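Local coordinates for Non-catalytic protein 1 (PDB 1WCU), which probably binds plant cell-wall polysaccharides as a family 29 carbohydrate-binding module, having no catalytic activity of its own, at residues L66-E71 with I129-I134. Residues are numbered along the deposited sequence; the frame is centred on the assembly and turned at random.
Sequences LQVKTE and IYMRYI
Gln67 reaches across to Tyr133, bringing its amide up to the ring edge, turned 64° from the ring plane, with Gln67 CD 3.4 Å from Tyr133 CD2. Tyr133 is an extra residue in the register, and its left-handed backbone conformation accompanies the shift that sets Ile134 opposite Leu66. Gln67 CG lies anti to its carbonyl carbon, and the extended chain beyond carries the amide to this ring. A water accepts from Arg132 NH1 and, weakly, from Gln67 NE2; Gln67 OE1 is hydrogen-bonded to Tyr65 OH. An alanine here would probably leave a gap beside the Tyr133 ring and deprive both that water and Tyr65 of a partner. Further along, the Lys69 chain, bent at chi3, crosses Tyr130, with Lys69 CE 4.2 Å from Tyr130 CD1 and Lys69 O at that ring's edge.

On the opposite face, Val68 CG1 lies alongside Ile129 CG2, its diagonal neighbour (3.7 Å), Thr70 OG1 sits beside Ile129 CG1 (3.5 Å), and Leu66 CD1 meets Met131 SD (4.0 Å). Paired backbone bonds join Gln67 with Arg132 and Lys69 with Tyr130.

This illustrates a two-faced antiparallel pair in a beta-sandwich: Val68, Thr70 and Ile129 meet Phe95 of strand 90-98, whereas on the mixed polar and aromatic face bonds to Asp33 and Asn34 probably hold the like charges of Lys69 and Arg132 in place.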
loop_
_atom_site.group_PDB
_atom_site.type_symbol
_atom_site.label_atom_id
_atom_site.label_comp_id
_atom_site.label_asym_id
_atom_site.label_seq_id
_atom_site.Cartn_x
_atom_site.Cartn_y
_atom_site.Cartn_z
ATOM N N LEU A 66 -4.043 -3.110 4.812
ATOM C CA LEU A 66 -3.597 -1.918 5.549
ATOM C C LEU A 66 -4.771 -1.261 6.246
ATOM O O LEU A 66 -5.942 -1.570 5.944
ATOM C CB LEU A 66 -2.883 -0.914 4.632
ATOM C CG LEU A 66 -3.744 -0.021 3.736
ATOM C CD1 LEU A 66 -2.887 1.091 3.123
ATOM C CD2 LEU A 66 -4.414 -0.815 2.660
ATOM N N GLN A 67 -4.442 -0.365 7.164
ATOM C CA GLN A 67 -5.426 0.518 7.790
ATOM C C GLN A 67 -5.214 1.952 7.299
ATOM O O GLN A 67 -4.074 2.415 7.177
ATOM C CB GLN A 67 -5.330 0.454 9.315
ATOM C CG GLN A 67 -5.575 -0.941 9.868
ATOM C CD GLN A 67 -5.557 -1.030 11.379
ATOM O OE1 GLN A 67 -5.549 -2.143 11.936
ATOM N NE2 GLN A 67 -5.514 0.109 12.048
ATOM N N VAL A 68 -6.325 2.636 7.031
ATOM C CA VAL A 68 -6.291 4.018 6.539
ATOM C C VAL A 68 -7.238 4.886 7.362
ATOM O O VAL A 68 -8.341 4.445 7.712
ATOM C CB VAL A 68 -6.724 4.107 5.069
ATOM C CG1 VAL A 68 -6.542 5.532 4.544
ATOM C CG2 VAL A 68 -5.928 3.126 4.225
ATOM N N LYS A 69 -6.804 6.120 7.654
ATOM C CA LYS A 69 -7.626 7.175 8.254
ATOM C C LYS A 69 -7.409 8.397 7.393
ATOM O O LYS A 69 -6.272 8.803 7.177
ATOM C CB LYS A 69 -7.178 7.452 9.696
ATOM C CG LYS A 69 -7.885 8.640 10.332
ATOM C CD LYS A 69 -7.432 8.862 11.766
ATOM C CE LYS A 69 -6.068 9.423 11.870
ATOM N NZ LYS A 69 -5.729 9.719 13.309
ATOM N N THR A 70 -8.483 8.996 6.890
ATOM C CA THR A 70 -8.356 10.145 5.992
ATOM C C THR A 70 -9.693 10.810 5.714
ATOM O O THR A 70 -10.742 10.168 5.799
ATOM C CB THR A 70 -7.719 9.709 4.626
ATOM O OG1 THR A 70 -7.433 10.872 3.830
ATOM C CG2 THR A 70 -8.624 8.784 3.850
ATOM N N GLU A 71 -9.631 12.087 5.329
ATOM C CA GLU A 71 -10.794 12.823 4.839
ATOM C C GLU A 71 -10.939 12.810 3.311
ATOM O O GLU A 71 -11.918 13.321 2.770
ATOM C CB GLU A 71 -10.754 14.265 5.349
ATOM C CG GLU A 71 -10.944 14.413 6.845
ATOM C CD GLU A 71 -11.019 15.872 7.239
ATOM O OE1 GLU A 71 -12.093 16.481 7.051
ATOM O OE2 GLU A 71 -9.991 16.413 7.697
ATOM N N ILE A 129 -3.336 11.375 4.018
ATOM C CA ILE A 129 -3.852 10.016 4.082
ATOM C C ILE A 129 -2.957 9.277 5.069
ATOM O O ILE A 129 -1.774 9.057 4.780
ATOM C CB ILE A 129 -3.827 9.356 2.682
ATOM C CG1 ILE A 129 -4.726 10.142 1.714
ATOM C CG2 ILE A 129 -4.270 7.895 2.769
ATOM C CD1 ILE A 129 -4.396 9.910 0.275
ATOM N N TYR A 130 -3.506 8.947 6.237
ATOM C CA TYR A 130 -2.759 8.307 7.322
ATOM C C TYR A 130 -2.903 6.796 7.255
ATOM O O TYR A 130 -4.012 6.271 7.108
ATOM C CB TYR A 130 -3.268 8.792 8.698
ATOM C CG TYR A 130 -3.192 10.294 8.900
ATOM C CD1 TYR A 130 -4.247 11.109 8.535
ATOM C CD2 TYR A 130 -2.071 10.887 9.473
ATOM C CE1 TYR A 130 -4.196 12.481 8.714
ATOM C CE2 TYR A 130 -1.995 12.267 9.650
ATOM C CZ TYR A 130 -3.068 13.054 9.282
ATOM O OH TYR A 130 -2.996 14.439 9.450
ATOM N N MET A 131 -1.774 6.093 7.354
ATOM C CA MET A 131 -1.773 4.638 7.175
ATOM C C MET A 131 -1.019 3.942 8.304
ATOM O O MET A 131 -0.032 4.463 8.815
ATOM C CB MET A 131 -1.132 4.268 5.828
ATOM C CG MET A 131 -1.992 4.699 4.661
ATOM S SD MET A 131 -1.139 4.665 3.087
ATOM C CE MET A 131 -0.444 6.296 3.084
ATOM N N ARG A 132 -1.477 2.738 8.646
ATOM C CA ARG A 132 -0.778 1.871 9.587
ATOM C C ARG A 132 -0.881 0.424 9.128
ATOM O O ARG A 132 -1.797 0.066 8.391
ATOM C CB ARG A 132 -1.382 1.973 10.999
ATOM C CG ARG A 132 -1.118 3.288 11.695
ATOM C CD ARG A 132 -1.870 3.381 13.023
ATOM N NE ARG A 132 -1.594 4.651 13.689
ATOM C CZ ARG A 132 -2.290 5.145 14.711
ATOM N NH1 ARG A 132 -3.300 4.463 15.221
ATOM N NH2 ARG A 132 -1.987 6.336 15.196
ATOM N N TYR A 133 0.043 -0.408 9.593
ATOM C CA TYR A 133 -0.038 -1.864 9.415
ATOM C C TYR A 133 -0.205 -2.263 7.942
ATOM O O TYR A 133 -1.125 -2.992 7.583
ATOM C CB TYR A 133 -1.139 -2.488 10.300
ATOM C CG TYR A 133 -1.171 -1.984 11.728
ATOM C CD1 TYR A 133 -0.130 -2.215 12.608
ATOM C CD2 TYR A 133 -2.250 -1.249 12.166
ATOM C CE1 TYR A 133 -0.191 -1.704 13.947
ATOM C CE2 TYR A 133 -2.326 -0.754 13.445
ATOM C CZ TYR A 133 -1.310 -0.974 14.326
ATOM O OH TYR A 133 -1.452 -0.440 15.598
ATOM N N ILE A 134 0.715 -1.793 7.118
ATOM C CA ILE A 134 0.767 -2.163 5.716
ATOM C C ILE A 134 1.475 -3.510 5.629
ATOM O O ILE A 134 2.666 -3.616 5.929
ATOM C CB ILE A 134 1.511 -1.113 4.865
ATOM C CG1 ILE A 134 0.839 0.262 5.013
ATOM C CG2 ILE A 134 1.517 -1.570 3.402
ATOM C CD1 ILE A 134 1.624 1.389 4.347
HETATM O O HOH W 1 -4.576 1.684 14.507
#